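Cif-like 1 (Burkholderia cenocepacia, PDB 7JQY) probably hydrolyses epoxides, as a Cif-like member of the alpha/beta-hydrolase family that assembles as an octamer. Local coordinates at residues R29-D34 with R106-Q111; D34-H39 with D90-G95; G94-A99 with F225-A230. The protein carries 1 engineered substitution. All coordinates share one frame; numbering follows the deposited sequence.

Interaction 1. Residues R29-D34 with R106-Q111; sequences RYAQLD and RALVHQ
Gln111, the last residue of helix 98-111, extends its side chain to the backbone of Gln32 and grips it with one atom of its amide directly and with the other through a water. NE2 donates to Gln32 O over a short 2.6 Å, with a fairly straight N-H...O angle of 160°. The carbonyl lies close to the plane of the glutamine amide, while seen from the acceptor the donor stands somewhat out of the carbonyl plane. The other amide atom, Gln111 OE1, accepts from a water at 2.9 Å, and that water in turn accepts from Gln32 N at 2.8 Å. Gln111 CG stands anti to the carbonyl carbon (chi1 -78°) and the chain beyond it is extended, so that the amide spans the gap to Gln32.

Beside this polar clasp lies an apolar pair of contacts. Leu108 has CG anti to the backbone N (chi1 174°), and its CD1 meets Ala31 CB at 3.8 Å; Leu108 also packs on Leu38 and Tyr40 of the next strand. Leu33, just past the strand, uses one branch: CD2 sits 4.0 Å from Ala107 CB and also touches Gln111 NE2 at 3.8 Å, the two longer side chains crossing obliquely.

Strand 26-32 is the outermost on its side of the alpha/beta-hydrolase sheet within the chain, and helix 98-111, which links strands 77-82 and 117-122, covers it here. Ala31 pairs by its backbone with Leu38 of the neighbouring strand, whereas the N and O of Gln32 face the outer edge. Gln111 satisfies both on this edge, the O directly and the N through water. With a carbonyl facing NE2 and a donating water facing OE1, this pattern of donor and acceptor fixes the flip of the amide.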
ATOM      1  N   ARG B  29     -35.098   6.106   6.767  1.00 40.30           N
ATOM      2  CA  ARG B  29     -35.750   5.370   7.833  1.00 38.00           C
ATOM      3  C   ARG B  29     -35.173   3.965   7.875  1.00 38.73           C
ATOM      4  O   ARG B  29     -34.605   3.467   6.895  1.00 34.11           O
ATOM      5  CB  ARG B  29     -37.267   5.292   7.604  1.00 39.78           C
ATOM      6  CG  ARG B  29     -38.122   6.173   8.472  1.00 42.43           C
ATOM      7  CD  ARG B  29     -38.043   7.624   8.069  1.00 47.12           C
ATOM      8  NE  ARG B  29     -38.644   8.473   9.098  1.00 55.61           N
ATOM      9  CZ  ARG B  29     -38.031   9.503   9.678  1.00 54.85           C
ATOM     10  NH1 ARG B  29     -36.863   9.929   9.215  1.00 50.81           N
ATOM     11  NH2 ARG B  29     -38.649  10.203  10.624  1.00 56.53           N
ATOM     12  N   TYR B  30     -35.356   3.320   9.018  1.00 33.81           N
ATOM     13  CA  TYR B  30     -34.957   1.938   9.227  1.00 36.87           C
ATOM     14  C   TYR B  30     -36.179   1.127   9.620  1.00 39.48           C
ATOM     15  O   TYR B  30     -37.122   1.645  10.226  1.00 37.30           O
ATOM     16  CB  TYR B  30     -33.895   1.789  10.322  1.00 36.39           C
ATOM     17  CG  TYR B  30     -32.527   2.337   9.979  1.00 35.56           C
ATOM     18  CD1 TYR B  30     -32.051   3.490  10.594  1.00 35.36           C
ATOM     19  CD2 TYR B  30     -31.700   1.688   9.076  1.00 35.51           C
ATOM     20  CE1 TYR B  30     -30.789   3.997  10.292  1.00 36.30           C
ATOM     21  CE2 TYR B  30     -30.446   2.177   8.774  1.00 35.64           C
ATOM     22  CZ  TYR B  30     -29.992   3.331   9.386  1.00 37.21           C
ATOM     23  OH  TYR B  30     -28.742   3.826   9.089  1.00 37.63           O
ATOM     24  N   ALA B  31     -36.164  -0.147   9.252  1.00 41.72           N
ATOM     25  CA  ALA B  31     -37.191  -1.083   9.682  1.00 41.32           C
ATOM     26  C   ALA B  31     -36.494  -2.290  10.278  1.00 41.30           C
ATOM     27  O   ALA B  31     -35.697  -2.947   9.604  1.00 40.73           O
ATOM     28  CB  ALA B  31     -38.098  -1.497   8.525  1.00 38.93           C
ATOM     29  N   GLN B  32     -36.762  -2.559  11.541  1.00 42.00           N
ATOM     30  CA  GLN B  32     -36.196  -3.728  12.188  1.00 45.49           C
ATOM     31  C   GLN B  32     -37.090  -4.907  11.840  1.00 46.37           C
ATOM     32  O   GLN B  32     -38.287  -4.898  12.144  1.00 48.95           O
ATOM     33  CB  GLN B  32     -36.082  -3.529  13.701  1.00 43.93           C
ATOM     34  CG  GLN B  32     -35.228  -4.575  14.404  1.00 44.70           C
ATOM     35  CD  GLN B  32     -33.774  -4.505  13.982  1.00 45.06           C
ATOM     36  OE1 GLN B  32     -33.162  -3.443  14.015  1.00 46.09           O
ATOM     37  NE2 GLN B  32     -33.220  -5.639  13.554  1.00 44.69           N
ATOM     38  N   LEU B  33     -36.523  -5.895  11.171  1.00 53.13           N
ATOM     39  CA  LEU B  33     -37.250  -7.128  10.968  1.00 55.39           C
ATOM     40  C   LEU B  33     -36.836  -8.031  12.112  1.00 61.95           C
ATOM     41  O   LEU B  33     -36.244  -7.562  13.087  1.00 64.41           O
ATOM     42  CB  LEU B  33     -36.964  -7.701   9.583  1.00 53.81           C
ATOM     43  CG  LEU B  33     -37.192  -6.649   8.497  1.00 52.20           C
ATOM     44  CD1 LEU B  33     -37.097  -7.249   7.096  1.00 45.82           C
ATOM     45  CD2 LEU B  33     -38.536  -5.961   8.707  1.00 48.19           C
ATOM     46  N   ASP B  34     -37.118  -9.330  12.017  1.00 63.38           N
ATOM     47  CA  ASP B  34     -36.960 -10.142  13.222  1.00 65.29           C
ATOM     48  C   ASP B  34     -35.517 -10.206  13.668  1.00 67.21           C
ATOM     49  O   ASP B  34     -35.251 -10.285  14.873  1.00 74.09           O
ATOM     50  CB  ASP B  34     -37.466 -11.568  13.003  1.00 65.48           C
ATOM     51  CG  ASP B  34     -38.940 -11.688  13.183  1.00 69.52           C
ATOM     52  OD1 ASP B  34     -39.473 -10.946  14.027  1.00 70.40           O
ATOM     53  OD2 ASP B  34     -39.553 -12.504  12.474  1.00 71.09           O
ATOM     54  N   ARG B 106     -41.703  -7.816   2.107  1.00 46.73           N
ATOM     55  CA  ARG B 106     -43.081  -7.924   2.567  1.00 48.32           C
ATOM     56  C   ARG B 106     -43.210  -7.561   4.045  1.00 46.47           C
ATOM     57  O   ARG B 106     -44.157  -6.871   4.436  1.00 49.59           O
ATOM     58  CB  ARG B 106     -43.605  -9.332   2.302  1.00 49.11           C
ATOM     59  CG  ARG B 106     -45.046  -9.522   2.700  1.00 52.37           C
ATOM     60  CD  ARG B 106     -45.558 -10.836   2.181  1.00 55.00           C
ATOM     61  NE  ARG B 106     -46.959 -11.043   2.515  1.00 56.68           N
ATOM     62  CZ  ARG B 106     -47.378 -11.923   3.416  1.00 57.69           C
ATOM     63  NH1 ARG B 106     -46.493 -12.604   4.136  1.00 51.61           N
ATOM     64  NH2 ARG B 106     -48.677 -12.056   3.652  1.00 57.71           N
ATOM     65  N   ALA B 107     -42.278  -8.016   4.879  1.00 46.11           N
ATOM     66  CA  ALA B 107     -42.357  -7.701   6.305  1.00 47.09           C
ATOM     67  C   ALA B 107     -42.266  -6.201   6.551  1.00 46.59           C
ATOM     68  O   ALA B 107     -42.976  -5.664   7.407  1.00 50.85           O
ATOM     69  CB  ALA B 107     -41.257  -8.435   7.070  1.00 43.16           C
ATOM     70  N   LEU B 108     -41.440  -5.501   5.768  1.00 46.83           N
ATOM     71  CA  LEU B 108     -41.305  -4.056   5.918  1.00 44.16           C
ATOM     72  C   LEU B 108     -42.561  -3.328   5.451  1.00 48.20           C
ATOM     73  O   LEU B 108     -42.983  -2.348   6.073  1.00 47.68           O
ATOM     74  CB  LEU B 108     -40.085  -3.572   5.125  1.00 46.42           C
ATOM     75  CG  LEU B 108     -39.776  -2.076   4.982  1.00 44.67           C
ATOM     76  CD1 LEU B 108     -38.278  -1.875   4.777  1.00 45.95           C
ATOM     77  CD2 LEU B 108     -40.549  -1.409   3.851  1.00 44.11           C
ATOM     78  N   VAL B 109     -43.174  -3.793   4.362  1.00 46.50           N
ATOM     79  CA  VAL B 109     -44.423  -3.189   3.906  1.00 49.13           C
ATOM     80  C   VAL B 109     -45.512  -3.382   4.951  1.00 50.29           C
ATOM     81  O   VAL B 109     -46.313  -2.476   5.217  1.00 50.99           O
ATOM     82  CB  VAL B 109     -44.849  -3.786   2.550  1.00 47.60           C
ATOM     83  CG1 VAL B 109     -46.263  -3.338   2.207  1.00 47.91           C
ATOM     84  CG2 VAL B 109     -43.864  -3.404   1.450  1.00 44.37           C
ATOM     85  N   HIS B 110     -45.565  -4.572   5.550  1.00 48.96           N
ATOM     86  CA  HIS B 110     -46.557  -4.827   6.585  1.00 54.15           C
ATOM     87  C   HIS B 110     -46.305  -3.970   7.820  1.00 51.43           C
ATOM     88  O   HIS B 110     -47.259  -3.516   8.457  1.00 51.52           O
ATOM     89  CB  HIS B 110     -46.575  -6.317   6.918  1.00 54.37           C
ATOM     90  CG  HIS B 110     -47.158  -7.161   5.824  1.00 57.78           C
ATOM     91  ND1 HIS B 110     -47.799  -8.357   6.063  1.00 60.06           N
ATOM     92  CD2 HIS B 110     -47.212  -6.966   4.481  1.00 59.33           C
ATOM     93  CE1 HIS B 110     -48.215  -8.869   4.915  1.00 63.57           C
ATOM     94  NE2 HIS B 110     -47.871  -8.044   3.941  1.00 60.73           N
ATOM     95  N   GLN B 111     -45.038  -3.710   8.153  1.00 50.05           N
ATOM     96  CA  GLN B 111     -44.748  -2.848   9.294  1.00 51.76           C
ATOM     97  C   GLN B 111     -45.168  -1.410   9.035  1.00 52.37           C
ATOM     98  O   GLN B 111     -45.468  -0.685   9.987  1.00 53.18           O
ATOM     99  CB  GLN B 111     -43.260  -2.879   9.638  1.00 49.45           C
ATOM    100  CG  GLN B 111     -42.802  -4.087  10.405  1.00 51.65           C
ATOM    101  CD  GLN B 111     -41.439  -3.862  11.025  1.00 51.74           C
ATOM    102  OE1 GLN B 111     -40.923  -2.741  11.011  1.00 48.70           O
ATOM    103  NE2 GLN B 111     -40.839  -4.927  11.554  1.00 48.68           N
TER
HETATM  104  O   HOH W   1     -39.024  -1.214  12.547  1.00 46.23           O

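Interaction 2. Residues D34-H39 with D90-G95; sequences DDVRLH and DKPLGG
Asp90 holds the backbone of Arg37 at both its polar atoms. The main-chain N of Asp90 donates to Arg37 O at 2.9 Å. Its carboxylate closes the ring: Arg37 N donates to Asp90 OD2, also at 2.9 Å, approaching from above the carboxylate plane. CG of Asp90 lies anti to the carbonyl carbon (chi1 -77°), folded back beside its own N, and the same OD2 comes within 3.3 Å of Arg37 CB.

Next to these bonds Val36 supplies the apolar part. Its CG2 meets Pro92 CG at 3.6 Å, the two side chains crossing at about a right angle, while Val36 CG1 lies 4.0 Å from Asp90 CB. Arg84 packs against both Val36 and Pro92.

The arginine side chain leaves extended and bends only at chi3 (76°). Arg37 NE stays 4.1 Å from Asp90 OD1, too far for a salt bridge. It donates at 3.0 Å to a water at the guanidinium edge, which also lies near Asp90 OD1, at a distance too short to be relied on. NH1 and NH2 instead reach Thr199 O and Lys196 O of a neighbouring subunit, and Tyr30 makes a cation-pi contact.

Further along the strand, the backbone of His39 pairs with Asp82 within the sheet, and the loop after strand 77-82 extends this attachment through Ser89 OG to His39 N and through Asp90. The aspartate therefore acts chiefly on the main chain, and its negative charge may also favour the arginine electrostatically while NH1 and NH2 serve the subunit interface.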
ATOM      1  N   ASP B  34     -37.118  -9.330  12.017  1.00 63.38           N
ATOM      2  CA  ASP B  34     -36.960 -10.142  13.222  1.00 65.29           C
ATOM      3  C   ASP B  34     -35.517 -10.206  13.668  1.00 67.21           C
ATOM      4  O   ASP B  34     -35.251 -10.285  14.873  1.00 74.09           O
ATOM      5  CB  ASP B  34     -37.466 -11.568  13.003  1.00 65.48           C
ATOM      6  CG  ASP B  34     -38.940 -11.688  13.183  1.00 69.52           C
ATOM      7  OD1 ASP B  34     -39.473 -10.946  14.027  1.00 70.40           O
ATOM      8  OD2 ASP B  34     -39.553 -12.504  12.474  1.00 71.09           O
ATOM      9  N   ASP B  35     -34.586 -10.104  12.736  1.00 69.24           N
ATOM     10  CA  ASP B  35     -33.193 -10.060  13.127  1.00 67.34           C
ATOM     11  C   ASP B  35     -32.375  -9.091  12.281  1.00 67.07           C
ATOM     12  O   ASP B  35     -31.348  -8.600  12.766  1.00 64.67           O
ATOM     13  CB  ASP B  35     -32.638 -11.494  13.094  1.00 72.63           C
ATOM     14  CG  ASP B  35     -31.751 -11.755  14.320  1.00 79.05           C
ATOM     15  OD1 ASP B  35     -31.833 -10.944  15.297  1.00 79.83           O
ATOM     16  OD2 ASP B  35     -31.149 -12.821  14.423  1.00 84.68           O
ATOM     17  N   VAL B  36     -32.795  -8.831  11.008  1.00 59.58           N
ATOM     18  CA  VAL B  36     -32.109  -7.987  10.023  1.00 50.15           C
ATOM     19  C   VAL B  36     -32.768  -6.606  10.006  1.00 46.80           C
ATOM     20  O   VAL B  36     -34.001  -6.502  10.041  1.00 48.82           O
ATOM     21  CB  VAL B  36     -32.195  -8.615   8.618  1.00 50.49           C
ATOM     22  CG1 VAL B  36     -31.679  -7.663   7.542  1.00 42.42           C
ATOM     23  CG2 VAL B  36     -31.460  -9.947   8.593  1.00 53.34           C
ATOM     24  N   ARG B  37     -31.966  -5.536   9.949  1.00 41.56           N
ATOM     25  CA  ARG B  37     -32.489  -4.176   9.784  1.00 40.82           C
ATOM     26  C   ARG B  37     -32.339  -3.705   8.339  1.00 39.44           C
ATOM     27  O   ARG B  37     -31.254  -3.815   7.756  1.00 38.18           O
ATOM     28  CB  ARG B  37     -31.783  -3.193  10.727  1.00 41.65           C
ATOM     29  CG  ARG B  37     -32.286  -1.735  10.643  1.00 39.80           C
ATOM     30  CD  ARG B  37     -31.626  -0.850  11.720  1.00 37.97           C
ATOM     31  NE  ARG B  37     -30.252  -0.533  11.343  1.00 39.42           N
ATOM     32  CZ  ARG B  37     -29.437   0.285  12.003  1.00 41.61           C
ATOM     33  NH1 ARG B  37     -29.836   0.900  13.110  1.00 36.24           N
ATOM     34  NH2 ARG B  37     -28.206   0.487  11.543  1.00 35.11           N
ATOM     35  N   LEU B  38     -33.430  -3.190   7.765  1.00 37.40           N
ATOM     36  CA  LEU B  38     -33.434  -2.666   6.408  1.00 40.05           C
ATOM     37  C   LEU B  38     -33.559  -1.148   6.431  1.00 39.88           C
ATOM     38  O   LEU B  38     -34.326  -0.588   7.223  1.00 41.77           O
ATOM     39  CB  LEU B  38     -34.579  -3.250   5.567  1.00 38.84           C
ATOM     40  CG  LEU B  38     -34.499  -4.725   5.172  1.00 39.10           C
ATOM     41  CD1 LEU B  38     -35.439  -4.999   4.003  1.00 39.34           C
ATOM     42  CD2 LEU B  38     -33.077  -5.154   4.843  1.00 36.58           C
ATOM     43  N   HIS B  39     -32.807  -0.500   5.544  1.00 37.35           N
ATOM     44  CA  HIS B  39     -32.835   0.941   5.341  1.00 33.75           C
ATOM     45  C   HIS B  39     -33.679   1.273   4.116  1.00 37.19           C
ATOM     46  O   HIS B  39     -33.653   0.553   3.114  1.00 34.28           O
ATOM     47  CB  HIS B  39     -31.408   1.468   5.173  1.00 34.54           C
ATOM     48  CG  HIS B  39     -31.325   2.897   4.741  1.00 34.46           C
ATOM     49  ND1 HIS B  39     -31.086   3.264   3.434  1.00 33.79           N
ATOM     50  CD2 HIS B  39     -31.414   4.051   5.446  1.00 35.31           C
ATOM     51  CE1 HIS B  39     -31.051   4.581   3.348  1.00 35.83           C
ATOM     52  NE2 HIS B  39     -31.246   5.083   4.556  1.00 37.48           N
ATOM     53  N   ASP B  90     -28.518  -3.928   6.902  1.00 35.64           N
ATOM     54  CA  ASP B  90     -27.659  -4.922   7.529  1.00 35.86           C
ATOM     55  C   ASP B  90     -27.140  -5.916   6.491  1.00 40.31           C
ATOM     56  O   ASP B  90     -27.722  -6.092   5.414  1.00 36.19           O
ATOM     57  CB  ASP B  90     -28.407  -5.659   8.638  1.00 42.31           C
ATOM     58  CG  ASP B  90     -28.527  -4.822   9.905  1.00 41.19           C
ATOM     59  OD1 ASP B  90     -27.975  -3.694   9.920  1.00 38.16           O
ATOM     60  OD2 ASP B  90     -29.185  -5.282  10.861  1.00 43.15           O
ATOM     61  N   LYS B  91     -26.027  -6.578   6.831  1.00 40.33           N
ATOM     62  CA  LYS B  91     -25.383  -7.567   5.968  1.00 40.33           C
ATOM     63  C   LYS B  91     -25.294  -8.892   6.715  1.00 41.58           C
ATOM     64  O   LYS B  91     -24.209  -9.288   7.170  1.00 40.24           O
ATOM     65  CB  LYS B  91     -23.994  -7.113   5.521  1.00 39.63           C
ATOM     66  CG  LYS B  91     -23.995  -6.041   4.441  1.00 39.28           C
ATOM     67  CD  LYS B  91     -23.824  -4.665   5.051  1.00 41.45           C
ATOM     68  CE  LYS B  91     -23.870  -3.568   3.992  1.00 36.77           C
ATOM     69  NZ  LYS B  91     -24.202  -2.255   4.634  1.00 39.41           N
ATOM     70  N   PRO B  92     -26.409  -9.617   6.845  1.00 41.16           N
ATOM     71  CA  PRO B  92     -26.370 -10.898   7.565  1.00 44.33           C
ATOM     72  C   PRO B  92     -25.618 -11.983   6.802  1.00 44.19           C
ATOM     73  O   PRO B  92     -25.167 -11.763   5.673  1.00 41.12           O
ATOM     74  CB  PRO B  92     -27.855 -11.253   7.735  1.00 43.82           C
ATOM     75  CG  PRO B  92     -28.544 -10.529   6.643  1.00 43.71           C
ATOM     76  CD  PRO B  92     -27.772  -9.260   6.413  1.00 41.57           C
ATOM     77  N   LEU B  93     -25.459 -13.152   7.433  1.00 42.86           N
ATOM     78  CA  LEU B  93     -24.726 -14.256   6.819  1.00 42.94           C
ATOM     79  C   LEU B  93     -25.457 -14.810   5.594  1.00 44.87           C
ATOM     80  O   LEU B  93     -24.835 -15.083   4.558  1.00 44.95           O
ATOM     81  CB  LEU B  93     -24.500 -15.353   7.856  1.00 43.42           C
ATOM     82  CG  LEU B  93     -23.902 -16.682   7.399  1.00 43.98           C
ATOM     83  CD1 LEU B  93     -22.441 -16.513   7.057  1.00 46.47           C
ATOM     84  CD2 LEU B  93     -24.087 -17.733   8.482  1.00 52.79           C
ATOM     85  N   GLY B  94     -26.769 -14.999   5.697  1.00 45.54           N
ATOM     86  CA  GLY B  94     -27.516 -15.616   4.626  1.00 44.41           C
ATOM     87  C   GLY B  94     -28.851 -14.954   4.357  1.00 45.37           C
ATOM     88  O   GLY B  94     -29.091 -13.832   4.812  1.00 45.18           O
ATOM     89  N   GLY B  95     -29.745 -15.667   3.671  1.00 42.23           N
ATOM     90  CA  GLY B  95     -31.011 -15.100   3.253  1.00 40.07           C
ATOM     91  C   GLY B  95     -30.927 -14.335   1.948  1.00 44.50           C
ATOM     92  O   GLY B  95     -31.752 -13.448   1.700  1.00 43.89           O
TER
HETATM   93  O   HOH W   2     -28.576  -1.486   9.050  1.00 33.85           O

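Interaction 3. Residues G94-A99 with F225-A230; sequences GGYDKA and FELYRA
Tyr96 and Lys98 embrace the end of helix 220-229 from two directions, the ring against its side chains and the ammonium against its backbone. The Tyr96 ring lies aslant to both Glu226 and Leu227: Tyr96 CD1 comes to 3.5 Å from Glu226 CB, while CD2, across CG from CD1, lies 4.0 Å from Leu227 CD2. The phenol OH at the far end bonds to Pro92 O. Gly94 O lies over one face of the ring, toward its rim.

Glu226 touches the ring chiefly with CB. The carboxylate bends away to Arg229, whose NH1 meets Glu226 OE2 at 2.9 Å from above the carboxylate plane, with Arg176 as a further partner of OE2.

This is where the main domain of the alpha/beta hydrolase meets its cap: helix 98-111 belongs to the sheet-bearing core, whereas helix 220-229 is one of the helices inserted between strands 140-146 and 250-255, as in the lid of related epoxide hydrolases.

Lys98 crosses Leu227 at about a right angle, its CE lying 4.0 Å from Leu227 CB. The chain is bent at chi2, and a second bend at chi4 (-67°) places NZ, which donates to two carbonyls, Leu227 O and Tyr96 O, each at 2.8 Å. It lies in the plane of the Tyr96 carbonyl but meets Leu227 O at a sharper C=O...N angle of 123°. A salt bridge to Asp234 of helix 231-241 adds a charged partner, probably stabilising the buried ammonium. Ala230 CB lies 3.6 Å from Tyr96 O and 3.8 Å from Lys98 NZ, and the CA of Asp97, the N-cap of helix 98-111, touches the same Ala230 CB at 3.9 Å.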
ATOM      1  N   GLY B  94     -26.769 -14.999   5.697  1.00 45.54           N
ATOM      2  CA  GLY B  94     -27.516 -15.616   4.626  1.00 44.41           C
ATOM      3  C   GLY B  94     -28.851 -14.954   4.357  1.00 45.37           C
ATOM      4  O   GLY B  94     -29.091 -13.832   4.812  1.00 45.18           O
ATOM      5  N   GLY B  95     -29.745 -15.667   3.671  1.00 42.23           N
ATOM      6  CA  GLY B  95     -31.011 -15.100   3.253  1.00 40.07           C
ATOM      7  C   GLY B  95     -30.927 -14.335   1.948  1.00 44.50           C
ATOM      8  O   GLY B  95     -31.752 -13.448   1.700  1.00 43.89           O
ATOM      9  N   TYR B  96     -29.965 -14.670   1.088  1.00 44.10           N
ATOM     10  CA  TYR B  96     -29.748 -13.935  -0.150  1.00 44.87           C
ATOM     11  C   TYR B  96     -30.358 -14.616  -1.375  1.00 44.87           C
ATOM     12  O   TYR B  96     -30.143 -14.142  -2.495  1.00 41.49           O
ATOM     13  CB  TYR B  96     -28.249 -13.680  -0.360  1.00 42.01           C
ATOM     14  CG  TYR B  96     -27.679 -12.758   0.697  1.00 43.16           C
ATOM     15  CD1 TYR B  96     -26.804 -13.235   1.670  1.00 40.64           C
ATOM     16  CD2 TYR B  96     -28.059 -11.421   0.752  1.00 41.66           C
ATOM     17  CE1 TYR B  96     -26.298 -12.403   2.637  1.00 39.55           C
ATOM     18  CE2 TYR B  96     -27.562 -10.581   1.718  1.00 38.59           C
ATOM     19  CZ  TYR B  96     -26.683 -11.077   2.662  1.00 41.22           C
ATOM     20  OH  TYR B  96     -26.189 -10.239   3.638  1.00 40.43           O
ATOM     21  N   ASP B  97     -31.092 -15.715  -1.195  1.00 43.58           N
ATOM     22  CA  ASP B  97     -31.973 -16.207  -2.252  1.00 46.20           C
ATOM     23  C   ASP B  97     -33.116 -15.222  -2.441  1.00 47.06           C
ATOM     24  O   ASP B  97     -33.600 -14.621  -1.476  1.00 43.33           O
ATOM     25  CB  ASP B  97     -32.525 -17.585  -1.910  1.00 44.73           C
ATOM     26  CG  ASP B  97     -33.296 -17.583  -0.605  1.00 49.60           C
ATOM     27  OD1 ASP B  97     -32.646 -17.562   0.464  1.00 51.65           O
ATOM     28  OD2 ASP B  97     -34.546 -17.565  -0.650  1.00 50.21           O
ATOM     29  N   LYS B  98     -33.552 -15.054  -3.692  1.00 42.20           N
ATOM     30  CA  LYS B  98     -34.456 -13.950  -3.993  1.00 43.15           C
ATOM     31  C   LYS B  98     -35.832 -14.141  -3.367  1.00 45.38           C
ATOM     32  O   LYS B  98     -36.481 -13.154  -2.993  1.00 43.14           O
ATOM     33  CB  LYS B  98     -34.567 -13.773  -5.509  1.00 41.38           C
ATOM     34  CG  LYS B  98     -33.213 -13.616  -6.201  1.00 43.08           C
ATOM     35  CD  LYS B  98     -32.327 -12.631  -5.427  1.00 41.25           C
ATOM     36  CE  LYS B  98     -30.854 -12.789  -5.770  1.00 38.81           C
ATOM     37  NZ  LYS B  98     -30.251 -14.076  -5.322  1.00 36.81           N
ATOM     38  N   ALA B  99     -36.299 -15.388  -3.234  1.00 47.20           N
ATOM     39  CA  ALA B  99     -37.604 -15.619  -2.616  1.00 47.90           C
ATOM     40  C   ALA B  99     -37.610 -15.148  -1.165  1.00 46.91           C
ATOM     41  O   ALA B  99     -38.575 -14.523  -0.707  1.00 47.66           O
ATOM     42  CB  ALA B  99     -37.986 -17.096  -2.703  1.00 47.92           C
ATOM     43  N   PHE B 225     -22.197 -10.241  -3.501  1.00 37.91           N
ATOM     44  CA  PHE B 225     -21.815 -11.424  -4.269  1.00 39.88           C
ATOM     45  C   PHE B 225     -22.636 -12.649  -3.887  1.00 41.55           C
ATOM     46  O   PHE B 225     -22.790 -13.564  -4.704  1.00 40.39           O
ATOM     47  CB  PHE B 225     -20.324 -11.710  -4.090  1.00 39.36           C
ATOM     48  CG  PHE B 225     -19.437 -10.668  -4.703  1.00 39.16           C
ATOM     49  CD1 PHE B 225     -19.842  -9.976  -5.836  1.00 38.75           C
ATOM     50  CD2 PHE B 225     -18.204 -10.368  -4.138  1.00 37.56           C
ATOM     51  CE1 PHE B 225     -19.024  -9.008  -6.406  1.00 37.35           C
ATOM     52  CE2 PHE B 225     -17.389  -9.400  -4.693  1.00 36.62           C
ATOM     53  CZ  PHE B 225     -17.800  -8.720  -5.831  1.00 36.74           C
ATOM     54  N   GLU B 226     -23.136 -12.703  -2.647  1.00 39.16           N
ATOM     55  CA  GLU B 226     -23.994 -13.804  -2.225  1.00 40.10           C
ATOM     56  C   GLU B 226     -25.333 -13.811  -2.956  1.00 41.07           C
ATOM     57  O   GLU B 226     -25.985 -14.861  -3.027  1.00 41.24           O
ATOM     58  CB  GLU B 226     -24.235 -13.733  -0.712  1.00 40.37           C
ATOM     59  CG  GLU B 226     -22.992 -13.980   0.141  1.00 36.85           C
ATOM     60  CD  GLU B 226     -22.477 -15.408   0.053  1.00 41.02           C
ATOM     61  OE1 GLU B 226     -23.299 -16.328  -0.149  1.00 46.56           O
ATOM     62  OE2 GLU B 226     -21.252 -15.614   0.185  1.00 43.14           O
ATOM     63  N   LEU B 227     -25.767 -12.667  -3.488  1.00 37.53           N
ATOM     64  CA  LEU B 227     -26.931 -12.679  -4.365  1.00 41.08           C
ATOM     65  C   LEU B 227     -26.668 -13.547  -5.588  1.00 40.62           C
ATOM     66  O   LEU B 227     -27.534 -14.326  -6.003  1.00 38.35           O
ATOM     67  CB  LEU B 227     -27.277 -11.257  -4.812  1.00 40.53           C
ATOM     68  CG  LEU B 227     -27.465 -10.206  -3.722  1.00 40.58           C
ATOM     69  CD1 LEU B 227     -27.406  -8.780  -4.294  1.00 34.98           C
ATOM     70  CD2 LEU B 227     -28.788 -10.471  -3.074  1.00 37.02           C
ATOM     71  N   TYR B 228     -25.460 -13.442  -6.151  1.00 39.88           N
ATOM     72  CA  TYR B 228     -25.051 -14.225  -7.313  1.00 43.21           C
ATOM     73  C   TYR B 228     -24.733 -15.668  -6.940  1.00 44.46           C
ATOM     74  O   TYR B 228     -24.935 -16.579  -7.752  1.00 42.05           O
ATOM     75  CB  TYR B 228     -23.836 -13.569  -7.976  1.00 40.27           C
ATOM     76  CG  TYR B 228     -24.137 -12.212  -8.592  1.00 40.80           C
ATOM     77  CD1 TYR B 228     -24.328 -12.079  -9.959  1.00 43.79           C
ATOM     78  CD2 TYR B 228     -24.228 -11.065  -7.804  1.00 40.93           C
ATOM     79  CE1 TYR B 228     -24.611 -10.854 -10.530  1.00 42.50           C
ATOM     80  CE2 TYR B 228     -24.505  -9.831  -8.366  1.00 40.66           C
ATOM     81  CZ  TYR B 228     -24.696  -9.734  -9.735  1.00 41.61           C
ATOM     82  OH  TYR B 228     -24.977  -8.519 -10.310  1.00 40.91           O
ATOM     83  N   ARG B 229     -24.214 -15.897  -5.733  1.00 43.85           N
ATOM     84  CA  ARG B 229     -23.927 -17.260  -5.311  1.00 43.56           C
ATOM     85  C   ARG B 229     -25.205 -18.037  -5.047  1.00 42.88           C
ATOM     86  O   ARG B 229     -25.174 -19.271  -5.025  1.00 48.39           O
ATOM     87  CB  ARG B 229     -23.023 -17.247  -4.087  1.00 44.41           C
ATOM     88  CG  ARG B 229     -21.612 -16.827  -4.420  1.00 44.07           C
ATOM     89  CD  ARG B 229     -20.949 -16.106  -3.255  1.00 41.98           C
ATOM     90  NE  ARG B 229     -19.795 -15.348  -3.727  1.00 41.47           N
ATOM     91  CZ  ARG B 229     -19.013 -14.604  -2.952  1.00 41.53           C
ATOM     92  NH1 ARG B 229     -19.259 -14.508  -1.638  1.00 41.47           N
ATOM     93  NH2 ARG B 229     -17.988 -13.948  -3.491  1.00 39.76           N
ATOM     94  N   ALA B 230     -26.326 -17.342  -4.889  1.00 44.22           N
ATOM     95  CA  ALA B 230     -27.634 -17.961  -4.721  1.00 45.39           C
ATOM     96  C   ALA B 230     -28.360 -18.221  -6.044  1.00 42.79           C
ATOM     97  O   ALA B 230     -29.488 -18.721  -6.015  1.00 41.61           O
ATOM     98  CB  ALA B 230     -28.523 -17.083  -3.837  1.00 37.99           C
TER

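Interaction 3 is buried, interaction 1 partly so, and interaction 2 lies at the surface. Interactions 1 and 3 use opposite ends of helix 98-111: its last turns cover the edge of the sheet, its start meets the cap, and the centres of the two contacts lie about 19 Å apart. Interactions 1 and 2 adjoin through neighbouring strands 26-32 and 37-43. Interaction 2 runs on into interaction 3 through the loop that both share at Gly94 and Gly95. In the two outer contacts an amide and a carboxylate bind strand backbone, with water taking part; in the buried one a lysine binds carbonyls and an aspartate.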